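Local coordinates for acetylserotonin O-methyltransferase (Homo sapiens, PDB 4A6E), which transfers a methyl group from S-adenosyl-L-methionine to N-acetylserotonin, producing melatonin and S-adenosyl-L-homocysteine, at residues Arg115-Leu120 with Ser300-Val305. Numbering follows the deposited sequence.
With ASE (N-acetyl serotonin), chain D; SO4 (sulfate ion), chain I.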
loop_
_atom_site.group_PDB
_atom_site.type_symbol
_atom_site.label_atom_id
_atom_site.label_comp_id
_atom_site.label_asym_id
_atom_site.label_seq_id
_atom_site.Cartn_x
_atom_site.Cartn_y
_atom_site.Cartn_z
ATOM N N ARG A 115 -2.345 8.666 3.167
ATOM C CA ARG A 115 -1.793 9.390 4.308
ATOM C C ARG A 115 -2.529 9.019 5.599
ATOM O O ARG A 115 -1.881 8.602 6.556
ATOM C CB ARG A 115 -1.817 10.894 4.053
ATOM C CG ARG A 115 -0.631 11.389 3.246
ATOM C CD ARG A 115 -0.706 12.879 3.024
ATOM N NE ARG A 115 -0.337 13.629 4.223
ATOM C CZ ARG A 115 -0.352 14.956 4.302
ATOM N NH1 ARG A 115 -0.719 15.688 3.254
ATOM N NH2 ARG A 115 -0.000 15.564 5.430
ATOM N N CYS A 116 -3.876 9.091 5.589
ATOM C CA CYS A 116 -4.749 8.714 6.700
ATOM C C CYS A 116 -4.379 7.326 7.197
ATOM O O CYS A 116 -4.130 7.159 8.380
ATOM C CB CYS A 116 -6.221 8.786 6.282
ATOM S SG CYS A 116 -6.878 10.472 6.131
ATOM N N TRP A 117 -4.267 6.353 6.266
ATOM C CA TRP A 117 -3.898 4.953 6.532
ATOM C C TRP A 117 -2.556 4.750 7.233
ATOM O O TRP A 117 -2.416 3.789 7.982
ATOM C CB TRP A 117 -4.078 4.068 5.302
ATOM C CG TRP A 117 -5.512 3.676 5.085
ATOM C CD1 TRP A 117 -6.510 4.451 4.563
ATOM C CD2 TRP A 117 -6.117 2.417 5.420
ATOM N NE1 TRP A 117 -7.682 3.734 4.501
ATOM C CE2 TRP A 117 -7.467 2.478 5.006
ATOM C CE3 TRP A 117 -5.629 1.211 5.961
ATOM C CZ2 TRP A 117 -8.341 1.397 5.149
ATOM C CZ3 TRP A 117 -6.497 0.142 6.100
ATOM C CH2 TRP A 117 -7.834 0.238 5.688
ATOM N N GLY A 118 -1.637 5.703 7.085
ATOM C CA GLY A 118 -0.369 5.685 7.806
ATOM C C GLY A 118 -0.560 5.742 9.320
ATOM O O GLY A 118 0.318 5.310 10.063
ATOM N N HIS A 119 -1.745 6.228 9.782
ATOM C CA HIS A 119 -2.181 6.342 11.182
ATOM C C HIS A 119 -3.259 5.272 11.556
ATOM O O HIS A 119 -4.025 5.478 12.506
ATOM C CB HIS A 119 -2.720 7.759 11.455
ATOM C CG HIS A 119 -1.767 8.853 11.095
ATOM N ND1 HIS A 119 -0.895 9.391 12.032
ATOM C CD2 HIS A 119 -1.574 9.478 9.910
ATOM C CE1 HIS A 119 -0.190 10.305 11.381
ATOM N NE2 HIS A 119 -0.576 10.407 10.107
ATOM N N LEU A 120 -3.287 4.124 10.838
ATOM C CA LEU A 120 -4.237 3.038 11.081
ATOM C C LEU A 120 -4.221 2.460 12.501
ATOM O O LEU A 120 -5.291 2.256 13.068
ATOM C CB LEU A 120 -4.134 1.926 10.030
ATOM C CG LEU A 120 -5.193 0.836 10.115
ATOM C CD1 LEU A 120 -6.587 1.370 9.742
ATOM C CD2 LEU A 120 -4.782 -0.386 9.322
ATOM N N SER A 300 -14.743 -0.501 4.905
ATOM C CA SER A 300 -15.287 -0.234 6.254
ATOM C C SER A 300 -14.199 0.387 7.151
ATOM O O SER A 300 -14.459 1.358 7.866
ATOM C CB SER A 300 -15.837 -1.518 6.874
ATOM O OG SER A 300 -16.795 -1.314 7.905
ATOM N N LEU A 301 -12.972 -0.163 7.072
ATOM C CA LEU A 301 -11.800 0.314 7.795
ATOM C C LEU A 301 -11.416 1.717 7.290
ATOM O O LEU A 301 -11.042 2.569 8.108
ATOM C CB LEU A 301 -10.663 -0.678 7.625
ATOM C CG LEU A 301 -9.591 -0.700 8.696
ATOM C CD1 LEU A 301 -10.168 -0.704 10.104
ATOM C CD2 LEU A 301 -8.716 -1.896 8.525
ATOM N N ASN A 302 -11.597 1.987 5.962
ATOM C CA ASN A 302 -11.390 3.330 5.412
ATOM C C ASN A 302 -12.430 4.318 5.999
ATOM O O ASN A 302 -12.089 5.473 6.215
ATOM C CB ASN A 302 -11.419 3.353 3.894
ATOM C CG ASN A 302 -11.086 4.717 3.320
ATOM O OD1 ASN A 302 -9.983 5.231 3.481
ATOM N ND2 ASN A 302 -12.061 5.373 2.716
ATOM N N MET A 303 -13.666 3.860 6.309
ATOM C CA MET A 303 -14.667 4.717 6.982
ATOM C C MET A 303 -14.240 5.005 8.446
ATOM O O MET A 303 -14.512 6.085 8.961
ATOM C CB MET A 303 -16.108 4.151 6.887
ATOM C CG MET A 303 -16.645 4.104 5.471
ATOM S SD MET A 303 -16.973 5.746 4.741
ATOM C CE MET A 303 -15.554 5.938 3.589
ATOM N N LEU A 304 -13.512 4.075 9.083
ATOM C CA LEU A 304 -12.997 4.274 10.445
ATOM C C LEU A 304 -11.967 5.417 10.456
ATOM O O LEU A 304 -11.990 6.283 11.333
ATOM C CB LEU A 304 -12.372 2.970 10.988
ATOM C CG LEU A 304 -11.823 3.007 12.406
ATOM C CD1 LEU A 304 -12.919 3.063 13.423
ATOM C CD2 LEU A 304 -10.998 1.794 12.676
ATOM N N VAL A 305 -11.126 5.425 9.424
ATOM C CA VAL A 305 -10.027 6.335 9.144
ATOM C C VAL A 305 -10.495 7.680 8.489
ATOM O O VAL A 305 -9.979 8.741 8.851
ATOM C CB VAL A 305 -9.031 5.495 8.280
ATOM C CG1 VAL A 305 -8.523 6.211 7.041
ATOM C CG2 VAL A 305 -7.901 4.923 9.112
HETATM C C1 ASE D . -16.933 8.646 1.335
HETATM C C2 ASE D . -16.569 7.872 0.236
HETATM C C3 ASE D . -15.184 7.778 -0.009
HETATM C C4 ASE D . -16.014 9.331 2.182
HETATM C C5 ASE D . -14.644 9.212 1.929
HETATM C C6 ASE D . -14.192 8.444 0.841
HETATM C C7 ASE D . -14.407 7.068 -1.043
HETATM C C8 ASE D . -13.079 7.299 -0.787
HETATM N N9 ASE D . -12.917 8.125 0.327
HETATM O O10 ASE D . -18.239 8.728 1.631
HETATM C C11 ASE D . -15.054 6.180 -2.059
HETATM C C12 ASE D . -15.077 4.740 -1.392
HETATM N N13 ASE D . -13.708 4.174 -1.383
HETATM C C14 ASE D . -13.089 3.782 -0.182
HETATM C C15 ASE D . -11.658 3.248 -0.257
HETATM O O16 ASE D . -13.652 3.854 0.960
HETATM S S SO4 I . -1.449 19.425 3.263
HETATM O O1 SO4 I . -1.787 18.546 2.139
HETATM O O2 SO4 I . -0.096 19.960 3.047
HETATM O O3 SO4 I . -2.453 20.526 3.325
HETATM O O4 SO4 I . -1.449 18.665 4.522
#
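Trp-117 gives its indole N-H to the side-chain carbonyl of Asn-302, the hydrogen bond that joins 115-120 to 300-305. NE1 of Trp-117 lies 2.9 Å from OD1 of Asn-302, and the bond is nearly straight (163°). The donor arrives in the carbonyl plane, on a lone pair, and ring and amide are nearly coplanar, 6° apart. With CG anti to the backbone N (chi1 -175°), the Asn-302 amide extends between the indole and the substrate, OD1 turned to the one and ND2 to the other; ND2 of Asn-302 makes a weak hydrogen bond, 2.8 Å, to the acetyl oxygen O16 of N-acetylserotonin. The far corner of the indole rests on Leu-301, with CH2 of Trp-117 3.5 Å from CB of Leu-301. At the pyrrole end, CG1 of Val-305 sits 3.6 Å from CD1 of Trp-117 and also meets CB of Cys-116 at 3.5 Å. Leu-120 reaches over one indole face, offset toward the rim, and its CD1 touches both CG of Leu-301 and CG2 of Val-305, each at 3.8 Å. Helix 294-306 belongs to the Rossmann-like class I methyltransferase domain and lines the substrate pocket on its other flank, where CE of Met-303 lies 3.7 Å from ring carbon C4 of the substrate. Through its bond to Asn-302, Trp-117 acts as a second-shell residue to the substrate. A phenylalanine here has no N-H for OD1, which would probably leave the Asn-302 amide less firmly fixed in rotation. Gln-306, another substrate-binding residue, gives OD1 a second bond through NE2, and His-255 and Asp-256 hold the substrate as well. From the second subunit of the homodimer, Phe-19 meets the Trp-117 ring edge-to-face, while Ala-27 packs on Leu-120 and Ile-66 on Leu-301.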